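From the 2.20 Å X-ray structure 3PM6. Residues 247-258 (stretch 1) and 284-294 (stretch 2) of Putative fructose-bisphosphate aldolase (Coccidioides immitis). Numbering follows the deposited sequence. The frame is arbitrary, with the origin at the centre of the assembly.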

# COMPACT_ATOMS: atom_id res chain seq x y z
N LYS A 247 12.30 -20.58 -8.60
CA LYS A 247 11.46 -19.60 -7.93
C LYS A 247 10.93 -20.28 -6.69
O LYS A 247 10.34 -21.38 -6.76
CB LYS A 247 10.31 -19.17 -8.85
CG LYS A 247 9.29 -18.16 -8.24
CD LYS A 247 8.28 -17.73 -9.32
CE LYS A 247 7.11 -16.92 -8.80
NZ LYS A 247 5.97 -17.78 -8.38
N VAL A 248 11.15 -19.63 -5.54
CA VAL A 248 10.66 -20.11 -4.24
C VAL A 248 9.64 -19.13 -3.65
O VAL A 248 9.97 -17.96 -3.33
CB VAL A 248 11.85 -20.29 -3.25
CG1 VAL A 248 11.34 -20.54 -1.83
CG2 VAL A 248 12.78 -21.41 -3.74
N ASN A 249 8.40 -19.62 -3.48
CA ASN A 249 7.30 -18.88 -2.90
C ASN A 249 7.28 -19.01 -1.39
O ASN A 249 7.37 -20.13 -0.84
CB ASN A 249 5.93 -19.41 -3.41
CG ASN A 249 5.69 -19.06 -4.88
OD1 ASN A 249 6.60 -18.61 -5.59
ND2 ASN A 249 4.46 -19.24 -5.34
N VAL A 250 7.01 -17.88 -0.74
CA VAL A 250 7.01 -17.79 0.69
C VAL A 250 5.81 -16.98 1.11
O VAL A 250 5.46 -16.01 0.46
CB VAL A 250 8.28 -17.05 1.18
CG1 VAL A 250 8.30 -16.99 2.68
CG2 VAL A 250 9.51 -17.78 0.67
N ASN A 251 5.20 -17.35 2.22
CA ASN A 251 4.12 -16.56 2.78
C ASN A 251 4.23 -16.37 4.31
O ASN A 251 4.77 -15.35 4.78
CB ASN A 251 2.74 -17.15 2.37
CG ASN A 251 1.59 -16.31 2.87
OD1 ASN A 251 1.83 -15.27 3.47
ND2 ASN A 251 0.34 -16.76 2.66
N ARG A 252 3.70 -17.34 5.06
CA ARG A 252 3.70 -17.36 6.53
C ARG A 252 5.07 -17.07 7.17
O ARG A 252 5.13 -16.36 8.20
CB ARG A 252 3.19 -18.72 7.04
N ALA A 253 6.14 -17.58 6.56
CA ALA A 253 7.49 -17.35 7.08
C ALA A 253 7.71 -15.86 7.29
O ALA A 253 8.40 -15.44 8.26
CB ALA A 253 8.56 -17.94 6.11
N VAL A 254 7.12 -15.07 6.39
CA VAL A 254 7.28 -13.63 6.42
C VAL A 254 6.14 -12.97 7.18
O VAL A 254 6.38 -12.24 8.14
CB VAL A 254 7.49 -13.04 4.99
CG1 VAL A 254 7.43 -11.49 5.02
CG2 VAL A 254 8.83 -13.55 4.42
N ASN A 255 4.90 -13.24 6.78
CA ASN A 255 3.74 -12.57 7.37
C ASN A 255 3.38 -12.94 8.78
O ASN A 255 2.61 -12.22 9.39
CB ASN A 255 2.53 -12.67 6.46
CG ASN A 255 2.78 -11.97 5.18
OD1 ASN A 255 2.98 -10.76 5.18
ND2 ASN A 255 2.88 -12.73 4.09
N ASN A 256 3.90 -14.05 9.29
CA ASN A 256 3.72 -14.35 10.71
C ASN A 256 4.43 -13.30 11.57
O ASN A 256 4.00 -13.04 12.66
CB ASN A 256 4.21 -15.75 11.07
CG ASN A 256 3.17 -16.84 10.74
OD1 ASN A 256 2.00 -16.56 10.42
ND2 ASN A 256 3.60 -18.10 10.81
N GLU A 257 5.52 -12.71 11.05
CA GLU A 257 6.24 -11.65 11.78
C GLU A 257 5.38 -10.41 11.97
O GLU A 257 5.46 -9.74 13.01
CB GLU A 257 7.53 -11.26 11.05
CG GLU A 257 8.57 -12.37 10.97
CD GLU A 257 8.97 -12.91 12.35
OE1 GLU A 257 9.74 -12.27 13.05
OE2 GLU A 257 8.53 -14.00 12.73
N TYR A 258 4.54 -10.11 10.99
CA TYR A 258 3.61 -8.99 11.11
C TYR A 258 2.62 -9.27 12.22
O TYR A 258 2.35 -8.41 13.05
CB TYR A 258 2.88 -8.77 9.79
CG TYR A 258 1.72 -7.80 9.78
CD1 TYR A 258 0.44 -8.19 10.22
CD2 TYR A 258 1.88 -6.52 9.26
CE1 TYR A 258 -0.65 -7.29 10.17
CE2 TYR A 258 0.81 -5.62 9.19
CZ TYR A 258 -0.45 -6.00 9.65
OH TYR A 258 -1.48 -5.08 9.58
N ALA A 284 13.59 -8.89 8.03
CA ALA A 284 14.58 -9.84 8.54
C ALA A 284 14.23 -11.27 8.06
O ALA A 284 15.11 -12.01 7.61
CB ALA A 284 14.68 -9.77 10.10
N ALA A 285 12.95 -11.62 8.10
CA ALA A 285 12.48 -12.92 7.58
C ALA A 285 12.76 -13.09 6.08
O ALA A 285 13.20 -14.15 5.63
CB ALA A 285 10.99 -13.15 7.90
N VAL A 286 12.57 -12.02 5.31
CA VAL A 286 12.88 -12.07 3.86
C VAL A 286 14.36 -12.30 3.66
O VAL A 286 14.74 -13.20 2.90
CB VAL A 286 12.37 -10.80 3.11
CG1 VAL A 286 12.82 -10.76 1.67
CG2 VAL A 286 10.87 -10.76 3.13
N GLU A 287 15.20 -11.52 4.33
CA GLU A 287 16.67 -11.68 4.24
C GLU A 287 17.14 -13.09 4.50
O GLU A 287 18.05 -13.55 3.83
CB GLU A 287 17.42 -10.67 5.13
CG GLU A 287 17.18 -9.19 4.67
CD GLU A 287 18.04 -8.15 5.40
OE1 GLU A 287 18.75 -8.52 6.34
OE2 GLU A 287 18.00 -6.95 4.99
N LYS A 288 16.55 -13.78 5.46
CA LYS A 288 16.96 -15.17 5.75
C LYS A 288 16.64 -16.10 4.59
O LYS A 288 17.45 -16.97 4.25
CB LYS A 288 16.36 -15.73 7.07
N ILE A 289 15.47 -15.91 3.98
CA ILE A 289 15.11 -16.69 2.79
C ILE A 289 16.16 -16.46 1.73
O ILE A 289 16.69 -17.42 1.15
CB ILE A 289 13.69 -16.29 2.20
CG1 ILE A 289 12.54 -16.62 3.20
CG2 ILE A 289 13.50 -16.90 0.78
CD1 ILE A 289 12.40 -18.11 3.52
N MET A 290 16.49 -15.20 1.47
CA MET A 290 17.46 -14.86 0.42
C MET A 290 18.81 -15.59 0.59
O MET A 290 19.38 -16.14 -0.37
CB MET A 290 17.66 -13.33 0.38
CG MET A 290 16.46 -12.57 -0.23
SD MET A 290 16.47 -10.78 0.01
CE MET A 290 15.14 -10.31 -1.18
N ASP A 291 19.31 -15.61 1.82
CA ASP A 291 20.53 -16.35 2.15
C ASP A 291 20.34 -17.86 1.90
O ASP A 291 21.16 -18.49 1.22
CB ASP A 291 20.92 -16.09 3.61
CG ASP A 291 21.51 -14.70 3.80
OD1 ASP A 291 21.99 -14.12 2.81
OD2 ASP A 291 21.52 -14.19 4.95
N MET A 292 19.24 -18.41 2.39
CA MET A 292 18.95 -19.84 2.28
C MET A 292 18.90 -20.26 0.82
O MET A 292 19.40 -21.31 0.45
CB MET A 292 17.62 -20.20 2.95
CG MET A 292 17.62 -20.09 4.48
SD MET A 292 16.27 -21.05 5.23
CE MET A 292 16.81 -20.92 6.92
N ILE A 293 18.31 -19.42 -0.03
CA ILE A 293 18.15 -19.85 -1.42
C ILE A 293 19.24 -19.28 -2.35
O ILE A 293 19.12 -19.36 -3.57
CB ILE A 293 16.72 -19.58 -1.94
CG1 ILE A 293 16.48 -18.08 -2.17
CG2 ILE A 293 15.67 -20.23 -0.99
CD1 ILE A 293 15.01 -17.76 -2.58
N ASP A 294 20.27 -18.69 -1.74
CA ASP A 294 21.46 -18.19 -2.46
C ASP A 294 21.18 -17.08 -3.46
O ASP A 294 21.87 -16.97 -4.44
CB ASP A 294 22.22 -19.33 -3.18
CG ASP A 294 22.55 -20.49 -2.25
OD1 ASP A 294 23.01 -20.25 -1.10
OD2 ASP A 294 22.30 -21.64 -2.67

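What holds the two stretches together, given that no hydrogen bond passes between them? The contact is made by packing, mostly of apolar side chains, and buries 343 Å² counted over both sides. A strand, 247-250, leads through Asn251 into a helix that begins at Arg252, and the helix 284-292 runs past both. The two helices are nearly antiparallel, at 162°, so residues later in stretch 1 meet residues earlier in stretch 2: Val248 lies near Ile293, Val250 near Ile289, and Val254 near Ala285.

How does the strand choose which side chains to offer? Its alternation does the sorting. Val248 and Val250 direct their CA-to-CB bonds toward the second stretch, while Lys247 and Asn249 direct theirs away. The polar pair finds its own partner: Lys247 is t through chi3, and the m turn at chi4 sets its NZ 3.0 Å from OD1 of Asn249, with which it hydrogen-bonds. Both valines are t at chi1, and their branched, compact side chains give the strand an apolar face without any polar group to satisfy. The CB of Val248 lies 4.1 Å from CD1 of Ile293, and CG2 of Val250 lies 4.1 Å from CD1 of Ile289.

How are the two isoleucines arranged against the strand? Ile289 is within the helix and takes m at both chi1 and chi2; its CG1, CG2 and CD1 close round CG2 of Val250. Ile293 is the first residue to leave helical phi/psi, at -98/11, and takes p at chi1 and t at chi2; its CD1 and CG2 both reach Val248. Each has its CA-to-CB bond toward the strand, and each broad, branched side chain covers its valine with several carbons. CA of Val248 is 8.0 Å from CA of Ile293, and CA of Val250 is 8.4 Å from CA of Ile289. All four residues are buried.

What changes where helix meets helix? The backbones draw closer, and in stretch 2 alanine and valine take the place of the isoleucines. The CA atoms of Val254 and Ala285 are 5.4 Å apart, and the single methyl of Ala285 fits the narrow space: its CB is 3.5 Å from O of Ala253, 4.0 Å from CA of Val254 and 4.0 Å from CG of Glu257. The CA-to-CB bond of Val254 runs sideways, but its t rotamer places CG2 4.1 Å from CB of Ala285 and 3.7 Å from CG2 of Val286, also t, whose CA-to-CB bond runs sideways too. Glu257, m at chi1 and chi2, lends its aliphatic CG to the contact, and it remains partly exposed, as suits a carboxylate.

How are the strand and helix that make this contact joined? With Asn255 m and Asn251 t at chi1, ND2 of Asn255 hydrogen-bonds OD1 of Asn251, four residues back, at 2.8 Å. Both side chains lie outside the contact.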